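PDB 5AZ0: uncharacterized protein from Bombyx mori, which probably catalyses the NAD(P)H-dependent reduction of aldehydes and ketones to alcohols, as a member of the aldo-keto reductase family. Local coordinates for residues Leu133-Trp138 with Val195-Val200; Glu162-Lys165 with Ala171-Val174; Glu180-Leu185 with Val191-Asn196; Arg184-Cys189 with Gln214-Val219. All coordinates share one frame; numbering follows the deposited sequence. Where two conformers were deposited one is given.

Contact 1 (Leu133-Trp138 with Val195-Val200); sequences LVLMHW and VNQIEV
Leu133 and Leu135 meet Val195 and Gln197 through side chains alone, with no hydrogen bond between the two segments. The tightest touch is Leu135 CD2 on Val195 CG2, 3.5 Å apart and closer than usual van der Waals contact. These two side chains lie at about a right angle to each other. Leu133 and Val195 instead meet tip to tip, with Leu133 CD2 3.9 Å from Val195 CG2 and 4.1 Å from Val195 CG1. One leucine methyl therefore faces both branches of the valine. The other methyl of Leu135 turns to Gln197: its CD1 lies 3.7 Å from Gln197 NE2 and 3.9 Å from Gln197 CB. Gln197 has CG anti to its backbone N (chi1 -179°) and stays extended beyond it, which carries the amide across the leucine.

The strands 133-136 and 195-199 belong to the parallel sheet of a TIM barrel, the fold of aldo-keto reductases. They are not adjacent. Strand 172-175 runs between them, and their axes are 8.4 Å apart at an angle of 59°. The contact thus bridges over the middle strand on the inside of the barrel.

Further out, polar partners fix the end of Gln197. Its OE1 is hydrogen-bonded to Lys104 NZ and its NE2 to Asp70 OD1, so both ends of this buried amide are satisfied and its rotation is set. Leu135 also packs on Lys104, while Leu133 touches Phe100 and Thr102 of strand 100-105. An acetate ion, probably from the crystallisation liquor, comes within about 4 Å (nearest atoms) of the Gln197 side chain.

Contact 2 (Glu162-Lys165 with Ala171-Val174); sequences EVLK and AIGV
Leu164, near the end of helix 153-165, packs on Ile172, the first residue of strand 172-175, and on Ala171 just before it. Between the leucine and isoleucine side chains the contact is apolar. Leu164 CD2 lies 4.0 Å from Ile172 CD1 and 4.2 Å from Ile172 CG1. The base of the leucine joins in, with Leu164 CB 4.1 Å from Ile172 CG2. The two side chains cross at about a right angle, and both branches of the isoleucine are used. With chi1 at 57° the branches split: CG1 and CD1 meet the leucine tip, while CG2 meets its CB.

The second kind of contact is methyl against main chain. Leu164 CD1 rests on Ala171, 3.8 Å from its N and 4.0 Å from its CA. The CB of Ala171 points away from the helix, so the leucine meets the backbone there. No hydrogen bond joins the two segments.

Helix and strand are consecutive parts of the beta-alpha-beta unit 133-136, 153-165, 172-175 of the TIM barrel. Ile172 also packs on Phe160 and Trp157, about one and two turns before Leu164 in the same helix. On the strand side, backbone hydrogen bonds link Ala171 to Val134 and Ile172 to Ala194, in the strand before and the segment leading into the strand after.

Contact 3 (Glu180-Leu185 with Val191-Asn196); sequences EQMKRL and VPPAVN
Met182 and Leu185 of helix 179-188 face Pro193 and Asn196, in the beta-alpha-beta unit of strand 172-175, this helix and strand 195-199. It is one of the repeated units of the TIM barrel. Here the helix lies on the outer side of the sheet.

The apolar contacts gather on the proline ring. Pro193 CG is 3.9 Å from Met182 CE and also 3.9 Å from Leu185 CD2. Leu185 reaches end-on to the ring with CD2, which is also 4.1 Å from Pro193 CD. Met182 and Pro193 run alongside one another with opposite directions. The methionine is bent at both chi2 (-64°) and chi3 (-46°), and this folding brings its methyl to the proline. Trp157 of helix 153-165 touches both Leu185 and Pro193, and Val174 of strand 172-175 lies against both Met182 and Leu185.

The remaining contact pairs the methionine with an amide, by van der Waals touch and without a hydrogen bond. The two side chains cross obliquely. The polar end of Asn196 is held elsewhere, for its ND2 is hydrogen-bonded to Phe177 O, in the loop between strand 172-175 and the helix. That bond probably fixes the amide where it lies beside the methionine. Met182 SD lies 3.8 Å from Asn196 CG, and Asn196 ND2 is 3.7 Å from both Met182 SD and Met182 CG.

Contact 4 (Arg184-Cys189 with Gln214-Val219); sequences RLLTNC and QANEVV
Leu186 reaches from helix 179-188 to Asn216 and Val218, just past the end of helix 207-215. Its CB points toward that segment. CG follows anti to the carbonyl carbon (chi1 -73°), and the two methyls then part. CD1 goes to Asn216, 3.8 Å from its CB and 3.9 Å from its CG, so it lies against the base of the asparagine and its amide carbon. CD2 turns to Val218 and stops 4.4 Å from Val218 CG2, a looser touch. Leu186 also packs on Pro192 and on Tyr212.

Asn216 gives carbon to the leucine, while its ND2 is hydrogen-bonded back to Tyr212 O in its own helix. On the other side, the end of helix 179-188 is tied by Asn188. Its ND2 donates to Arg184 O at 3.0 Å (N-H...O angle 156°), and Asn188 N reaches the same oxygen from the opposite face of the carbonyl plane.

The second segment turns at Glu217, which has positive phi. Glu217 N bonds to Gln214 O, and Val218 N to Cys213 O. This is a Schellman motif, here leading from a barrel helix into strand 219-223.

From the N terminus, strand 133-136 opens contact 1, which closes at strand 195-199 and spans two successive beta-alpha-beta units. Within that span contact 2 closes a short loop from helix 153-165 to strand 172-175. Contact 3 follows in series, joining helix 179-188 to the lead-in and start of strand 195-199, so it ends on the same segment as contact 1. Contact 4 starts from the same helix as contact 3 but runs on past strand 195-199 to the end of helix 207-215, and so crosses contact 1. Contacts 2 and 3 tie outer helices to the strands that follow them, contact 4 joins two neighbouring outer helices near their ends, and contact 1 lies on the inner side.

Contact 1 (Leu133-Trp138 with Val195-Val200)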
# COMPACT_ATOMS: atom_id res chain seq x y z
N LEU A 133 -6.77 9.60 -1.94
CA LEU A 133 -5.58 9.32 -2.70
C LEU A 133 -5.91 8.29 -3.81
O LEU A 133 -6.59 7.30 -3.54
CB LEU A 133 -4.48 8.80 -1.75
CG LEU A 133 -3.20 8.30 -2.43
CD1 LEU A 133 -2.46 9.46 -3.12
CD2 LEU A 133 -2.31 7.70 -1.33
N VAL A 134 -5.42 8.51 -5.03
CA VAL A 134 -5.48 7.45 -6.04
C VAL A 134 -4.07 7.20 -6.59
O VAL A 134 -3.35 8.16 -6.89
CB VAL A 134 -6.51 7.80 -7.11
CG1 VAL A 134 -6.14 9.02 -7.93
CG2 VAL A 134 -6.75 6.61 -8.05
N LEU A 135 -3.72 5.94 -6.74
CA LEU A 135 -2.43 5.49 -7.26
C LEU A 135 -2.49 4.78 -8.61
O LEU A 135 -3.45 4.07 -8.93
CB LEU A 135 -1.78 4.52 -6.29
CG LEU A 135 -1.76 4.91 -4.83
CD1 LEU A 135 -1.19 3.80 -3.93
CD2 LEU A 135 -0.98 6.20 -4.63
N MET A 136 -1.42 4.97 -9.36
CA MET A 136 -1.04 4.10 -10.43
C MET A 136 -0.51 2.82 -9.87
O MET A 136 0.55 2.77 -9.21
CB MET A 136 -0.08 4.81 -11.38
CG MET A 136 0.04 4.08 -12.75
SD MET A 136 1.35 4.75 -13.81
CE MET A 136 1.19 6.54 -13.66
N HIS A 137 -1.34 1.76 -9.94
CA HIS A 137 -1.04 0.52 -9.22
C HIS A 137 0.33 -0.07 -9.62
O HIS A 137 1.08 -0.47 -8.77
CB HIS A 137 -2.14 -0.48 -9.41
CG HIS A 137 -2.31 -1.42 -8.28
ND1 HIS A 137 -3.55 -1.87 -7.89
CD2 HIS A 137 -1.42 -1.99 -7.45
CE1 HIS A 137 -3.41 -2.69 -6.86
NE2 HIS A 137 -2.12 -2.76 -6.55
N TRP A 138 0.63 -0.06 -10.93
CA TRP A 138 1.95 -0.46 -11.45
C TRP A 138 2.29 0.40 -12.60
O TRP A 138 1.40 0.96 -13.23
CB TRP A 138 1.97 -1.91 -11.95
CG TRP A 138 1.77 -2.86 -10.87
CD1 TRP A 138 0.60 -3.21 -10.30
CD2 TRP A 138 2.79 -3.60 -10.17
NE1 TRP A 138 0.81 -4.17 -9.30
CE2 TRP A 138 2.15 -4.39 -9.19
CE3 TRP A 138 4.18 -3.71 -10.31
CZ2 TRP A 138 2.85 -5.24 -8.33
CZ3 TRP A 138 4.90 -4.55 -9.44
CH2 TRP A 138 4.23 -5.30 -8.46
N VAL A 195 2.73 10.02 -2.97
CA VAL A 195 3.31 8.89 -2.38
C VAL A 195 3.88 7.97 -3.45
O VAL A 195 3.48 8.04 -4.60
CB VAL A 195 2.31 8.04 -1.49
CG1 VAL A 195 1.49 8.88 -0.52
CG2 VAL A 195 1.42 7.19 -2.31
N ASN A 196 4.73 7.06 -3.02
CA ASN A 196 5.14 5.87 -3.77
C ASN A 196 4.91 4.78 -2.85
O ASN A 196 5.53 4.71 -1.75
CB ASN A 196 6.63 5.92 -4.18
CG ASN A 196 7.05 4.77 -5.11
OD1 ASN A 196 6.22 4.09 -5.71
ND2 ASN A 196 8.36 4.56 -5.23
N GLN A 197 3.98 3.91 -3.22
CA GLN A 197 3.64 2.72 -2.41
C GLN A 197 4.36 1.52 -2.94
O GLN A 197 4.13 1.13 -4.09
CB GLN A 197 2.11 2.46 -2.33
CG GLN A 197 1.79 1.26 -1.48
CD GLN A 197 0.27 0.98 -1.28
OE1 GLN A 197 -0.15 -0.13 -1.42
NE2 GLN A 197 -0.49 1.96 -0.85
N ILE A 198 5.16 0.90 -2.06
CA ILE A 198 6.08 -0.17 -2.45
C ILE A 198 6.22 -1.17 -1.35
O ILE A 198 5.87 -0.92 -0.21
CB ILE A 198 7.52 0.38 -2.72
CG1 ILE A 198 7.97 1.28 -1.55
CG2 ILE A 198 7.56 1.11 -4.01
CD1 ILE A 198 9.37 1.78 -1.64
N GLU A 199 6.81 -2.32 -1.67
CA GLU A 199 7.21 -3.24 -0.58
C GLU A 199 8.37 -2.72 0.22
O GLU A 199 9.41 -2.38 -0.34
CB GLU A 199 7.57 -4.60 -1.14
CG GLU A 199 7.96 -5.62 -0.04
CD GLU A 199 8.43 -7.00 -0.64
OE1 GLU A 199 8.18 -7.30 -1.85
OE2 GLU A 199 9.11 -7.74 0.09
N VAL A 200 8.17 -2.62 1.54
CA VAL A 200 9.25 -2.37 2.49
C VAL A 200 9.00 -3.26 3.69
O VAL A 200 7.87 -3.37 4.19
CB VAL A 200 9.33 -0.94 2.99
CG1 VAL A 200 10.76 -0.64 3.52
CG2 VAL A 200 9.01 0.04 1.87

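Contact 2 (Glu162-Lys165 with Ala171-Val174)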
# COMPACT_ATOMS: atom_id res chain seq x y z
N GLU A 162 -5.43 15.09 -14.50
CA GLU A 162 -6.76 15.51 -14.89
C GLU A 162 -7.82 15.14 -13.79
O GLU A 162 -8.71 15.97 -13.47
CB GLU A 162 -7.10 14.98 -16.34
CG GLU A 162 -6.29 15.68 -17.48
CD GLU A 162 -6.23 14.93 -18.88
OE1 GLU A 162 -6.64 13.76 -19.05
OE2 GLU A 162 -5.74 15.57 -19.85
N VAL A 163 -7.76 13.96 -13.22
CA VAL A 163 -8.81 13.56 -12.25
C VAL A 163 -8.65 14.35 -10.94
O VAL A 163 -9.65 14.63 -10.28
CB VAL A 163 -8.85 12.07 -11.95
CG1 VAL A 163 -9.25 11.30 -13.23
CG2 VAL A 163 -7.53 11.52 -11.37
N LEU A 164 -7.40 14.78 -10.64
CA LEU A 164 -7.10 15.70 -9.55
C LEU A 164 -7.78 17.01 -9.76
O LEU A 164 -8.53 17.49 -8.87
CB LEU A 164 -5.59 15.87 -9.36
CG LEU A 164 -5.08 16.69 -8.13
CD1 LEU A 164 -5.41 15.96 -6.87
CD2 LEU A 164 -3.59 16.89 -8.25
N LYS A 165 -7.59 17.60 -10.93
CA LYS A 165 -8.22 18.86 -11.25
C LYS A 165 -9.77 18.80 -11.24
O LYS A 165 -10.45 19.80 -11.00
CB LYS A 165 -7.74 19.33 -12.61
CG LYS A 165 -8.41 20.53 -13.20
CD LYS A 165 -8.28 21.79 -12.34
CE LYS A 165 -9.21 22.85 -12.94
NZ LYS A 165 -8.90 24.15 -12.34
N ALA A 171 -5.59 13.63 -3.86
CA ALA A 171 -4.17 13.42 -4.06
C ALA A 171 -3.91 12.33 -5.08
O ALA A 171 -4.71 11.37 -5.19
CB ALA A 171 -3.44 13.09 -2.74
N ILE A 172 -2.76 12.45 -5.77
CA ILE A 172 -2.31 11.44 -6.73
C ILE A 172 -0.95 10.93 -6.34
O ILE A 172 -0.09 11.71 -5.84
CB ILE A 172 -2.38 11.98 -8.20
CG1 ILE A 172 -1.54 13.27 -8.36
CG2 ILE A 172 -3.81 12.27 -8.61
CD1 ILE A 172 -1.50 13.83 -9.73
N GLY A 173 -0.72 9.64 -6.60
CA GLY A 173 0.50 8.97 -6.27
C GLY A 173 0.71 7.77 -7.17
O GLY A 173 -0.12 7.48 -8.07
N VAL A 174 1.79 7.03 -6.88
CA VAL A 174 2.18 5.85 -7.64
C VAL A 174 2.46 4.71 -6.73
O VAL A 174 2.56 4.83 -5.51
CB VAL A 174 3.41 6.14 -8.59
CG1 VAL A 174 3.10 7.23 -9.60
CG2 VAL A 174 4.69 6.53 -7.79

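Contact 3 (Glu180-Leu185 with Val191-Asn196)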
# COMPACT_ATOMS: atom_id res chain seq x y z
N GLU A 180 14.58 5.05 -10.80
CA GLU A 180 14.67 5.60 -12.14
C GLU A 180 13.32 6.15 -12.61
O GLU A 180 13.18 7.23 -13.18
CB GLU A 180 15.17 4.48 -13.12
CG GLU A 180 16.62 3.97 -12.93
CD GLU A 180 16.84 2.83 -11.92
OE1 GLU A 180 15.87 2.31 -11.33
OE2 GLU A 180 18.02 2.47 -11.68
N GLN A 181 12.29 5.33 -12.40
CA GLN A 181 10.88 5.79 -12.75
C GLN A 181 10.45 7.03 -11.91
O GLN A 181 9.91 8.01 -12.43
CB GLN A 181 9.93 4.63 -12.56
CG GLN A 181 10.19 3.52 -13.60
CD GLN A 181 9.53 2.23 -13.27
OE1 GLN A 181 9.35 1.90 -12.10
NE2 GLN A 181 9.12 1.49 -14.30
N MET A 182 10.83 7.03 -10.64
CA MET A 182 10.51 8.19 -9.78
C MET A 182 11.17 9.43 -10.24
O MET A 182 10.55 10.55 -10.35
CB MET A 182 10.87 7.89 -8.33
CG MET A 182 9.95 6.84 -7.66
SD MET A 182 8.21 7.45 -7.54
CE MET A 182 8.40 9.10 -6.92
N LYS A 183 12.46 9.28 -10.57
CA LYS A 183 13.21 10.46 -11.08
C LYS A 183 12.64 11.05 -12.41
O LYS A 183 12.46 12.28 -12.58
CB LYS A 183 14.70 10.08 -11.19
CG LYS A 183 15.56 11.08 -11.91
CD LYS A 183 17.06 10.89 -11.68
CE LYS A 183 17.83 12.14 -12.19
NZ LYS A 183 19.32 12.07 -12.03
N ARG A 184 12.38 10.17 -13.35
CA ARG A 184 11.81 10.59 -14.64
C ARG A 184 10.39 11.19 -14.42
O ARG A 184 10.01 12.21 -14.99
CB ARG A 184 11.72 9.39 -15.59
CG ARG A 184 11.34 9.81 -17.02
CD ARG A 184 11.84 8.78 -18.05
NE ARG A 184 11.19 9.06 -19.35
CZ ARG A 184 9.95 8.68 -19.74
NH1 ARG A 184 9.12 8.00 -18.95
NH2 ARG A 184 9.53 9.01 -20.95
N LEU A 185 9.63 10.55 -13.55
CA LEU A 185 8.26 11.14 -13.24
C LEU A 185 8.39 12.54 -12.64
O LEU A 185 7.77 13.52 -13.08
CB LEU A 185 7.47 10.16 -12.34
CG LEU A 185 6.12 10.72 -11.90
CD1 LEU A 185 5.29 11.10 -13.10
CD2 LEU A 185 5.42 9.70 -11.04
N VAL A 191 2.25 17.95 -11.54
CA VAL A 191 1.93 17.82 -10.09
C VAL A 191 2.72 16.59 -9.68
O VAL A 191 2.57 15.53 -10.29
CB VAL A 191 0.43 17.62 -9.86
CG1 VAL A 191 0.14 17.43 -8.39
CG2 VAL A 191 -0.39 18.77 -10.40
N PRO A 192 3.55 16.69 -8.62
CA PRO A 192 4.29 15.49 -8.26
C PRO A 192 3.44 14.46 -7.54
O PRO A 192 2.47 14.83 -6.92
CB PRO A 192 5.36 16.02 -7.32
CG PRO A 192 4.65 17.13 -6.62
CD PRO A 192 3.73 17.76 -7.61
N PRO A 193 3.83 13.19 -7.60
CA PRO A 193 3.17 12.20 -6.80
C PRO A 193 3.33 12.53 -5.33
O PRO A 193 4.41 13.01 -4.90
CB PRO A 193 3.91 10.94 -7.10
CG PRO A 193 5.32 11.41 -7.51
CD PRO A 193 5.02 12.65 -8.28
N ALA A 194 2.28 12.22 -4.56
CA ALA A 194 2.27 12.39 -3.15
C ALA A 194 2.93 11.23 -2.45
O ALA A 194 3.49 11.40 -1.37
CB ALA A 194 0.83 12.54 -2.67
N VAL A 195 2.73 10.02 -2.97
CA VAL A 195 3.31 8.89 -2.38
C VAL A 195 3.88 7.97 -3.45
O VAL A 195 3.48 8.04 -4.60
CB VAL A 195 2.31 8.04 -1.49
CG1 VAL A 195 1.49 8.88 -0.52
CG2 VAL A 195 1.42 7.19 -2.31
N ASN A 196 4.73 7.06 -3.02
CA ASN A 196 5.14 5.87 -3.77
C ASN A 196 4.91 4.78 -2.85
O ASN A 196 5.53 4.71 -1.75
CB ASN A 196 6.63 5.92 -4.18
CG ASN A 196 7.05 4.77 -5.11
OD1 ASN A 196 6.22 4.09 -5.71
ND2 ASN A 196 8.36 4.56 -5.23

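Contact 4 (Arg184-Cys189 with Gln214-Val219)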
# COMPACT_ATOMS: atom_id res chain seq x y z
N ARG A 184 12.38 10.17 -13.35
CA ARG A 184 11.81 10.59 -14.64
C ARG A 184 10.39 11.19 -14.42
O ARG A 184 10.01 12.21 -14.99
CB ARG A 184 11.72 9.39 -15.59
CG ARG A 184 11.34 9.81 -17.02
CD ARG A 184 11.84 8.78 -18.05
NE ARG A 184 11.19 9.06 -19.35
CZ ARG A 184 9.95 8.68 -19.74
NH1 ARG A 184 9.12 8.00 -18.95
NH2 ARG A 184 9.53 9.01 -20.95
N LEU A 185 9.63 10.55 -13.55
CA LEU A 185 8.26 11.14 -13.24
C LEU A 185 8.39 12.54 -12.64
O LEU A 185 7.77 13.52 -13.08
CB LEU A 185 7.47 10.16 -12.34
CG LEU A 185 6.12 10.72 -11.90
CD1 LEU A 185 5.29 11.10 -13.10
CD2 LEU A 185 5.42 9.70 -11.04
N LEU A 186 9.25 12.67 -11.64
CA LEU A 186 9.43 13.96 -10.96
C LEU A 186 10.02 15.06 -11.85
O LEU A 186 9.70 16.25 -11.69
CB LEU A 186 10.28 13.78 -9.70
CG LEU A 186 9.60 13.09 -8.50
CD1 LEU A 186 10.64 12.73 -7.48
CD2 LEU A 186 8.62 14.04 -7.87
N THR A 187 10.81 14.63 -12.84
CA THR A 187 11.41 15.60 -13.78
C THR A 187 10.41 16.08 -14.78
O THR A 187 10.50 17.22 -15.22
CB THR A 187 12.57 14.94 -14.58
OG1 THR A 187 13.52 14.50 -13.65
CG2 THR A 187 13.24 15.93 -15.57
N ASN A 188 9.45 15.24 -15.15
CA ASN A 188 8.46 15.59 -16.19
C ASN A 188 7.00 16.01 -15.77
O ASN A 188 6.27 16.59 -16.56
CB ASN A 188 8.44 14.41 -17.16
CG ASN A 188 9.78 14.33 -17.98
OD1 ASN A 188 9.97 15.13 -18.86
ND2 ASN A 188 10.69 13.45 -17.61
N CYS A 189 6.58 15.71 -14.55
CA CYS A 189 5.17 15.94 -14.16
C CYS A 189 4.84 17.37 -13.99
O CYS A 189 5.72 18.15 -13.89
CB CYS A 189 4.91 15.21 -12.86
SG CYS A 189 5.92 15.81 -11.48
N GLN A 214 11.97 10.45 0.00
CA GLN A 214 11.93 11.37 1.13
C GLN A 214 12.70 12.62 0.82
O GLN A 214 12.20 13.71 1.19
CB GLN A 214 12.43 10.71 2.41
CG GLN A 214 11.46 9.57 2.81
CD GLN A 214 11.87 8.88 4.09
OE1 GLN A 214 13.02 8.95 4.44
NE2 GLN A 214 10.93 8.25 4.79
N ALA A 215 13.85 12.53 0.09
CA ALA A 215 14.54 13.80 -0.30
C ALA A 215 13.71 14.64 -1.22
O ALA A 215 13.95 15.82 -1.30
CB ALA A 215 15.92 13.56 -0.97
N ASN A 216 12.80 14.02 -1.99
CA ASN A 216 11.93 14.76 -2.87
C ASN A 216 10.53 14.98 -2.30
O ASN A 216 9.60 15.33 -3.02
CB ASN A 216 11.89 14.07 -4.19
CG ASN A 216 13.20 14.25 -4.96
OD1 ASN A 216 13.37 15.26 -5.60
ND2 ASN A 216 14.11 13.34 -4.85
N GLU A 217 10.39 14.80 -0.99
CA GLU A 217 9.14 15.00 -0.27
C GLU A 217 7.96 14.14 -0.71
O GLU A 217 6.81 14.47 -0.44
CB GLU A 217 8.69 16.41 -0.31
CG GLU A 217 9.72 17.52 -0.20
CD GLU A 217 10.40 17.60 1.12
OE1 GLU A 217 10.07 16.81 2.06
OE2 GLU A 217 11.24 18.52 1.20
N VAL A 218 8.26 12.98 -1.28
CA VAL A 218 7.27 11.96 -1.56
C VAL A 218 7.28 11.03 -0.37
O VAL A 218 8.36 10.61 0.09
CB VAL A 218 7.65 11.20 -2.82
CG1 VAL A 218 6.73 10.04 -3.12
CG2 VAL A 218 7.79 12.17 -4.00
N VAL A 219 6.09 10.76 0.17
CA VAL A 219 5.93 9.82 1.29
C VAL A 219 5.92 8.40 0.78
O VAL A 219 5.29 8.07 -0.25
CB VAL A 219 4.66 10.13 2.04
CG1 VAL A 219 4.33 9.04 3.07
CG2 VAL A 219 4.83 11.48 2.73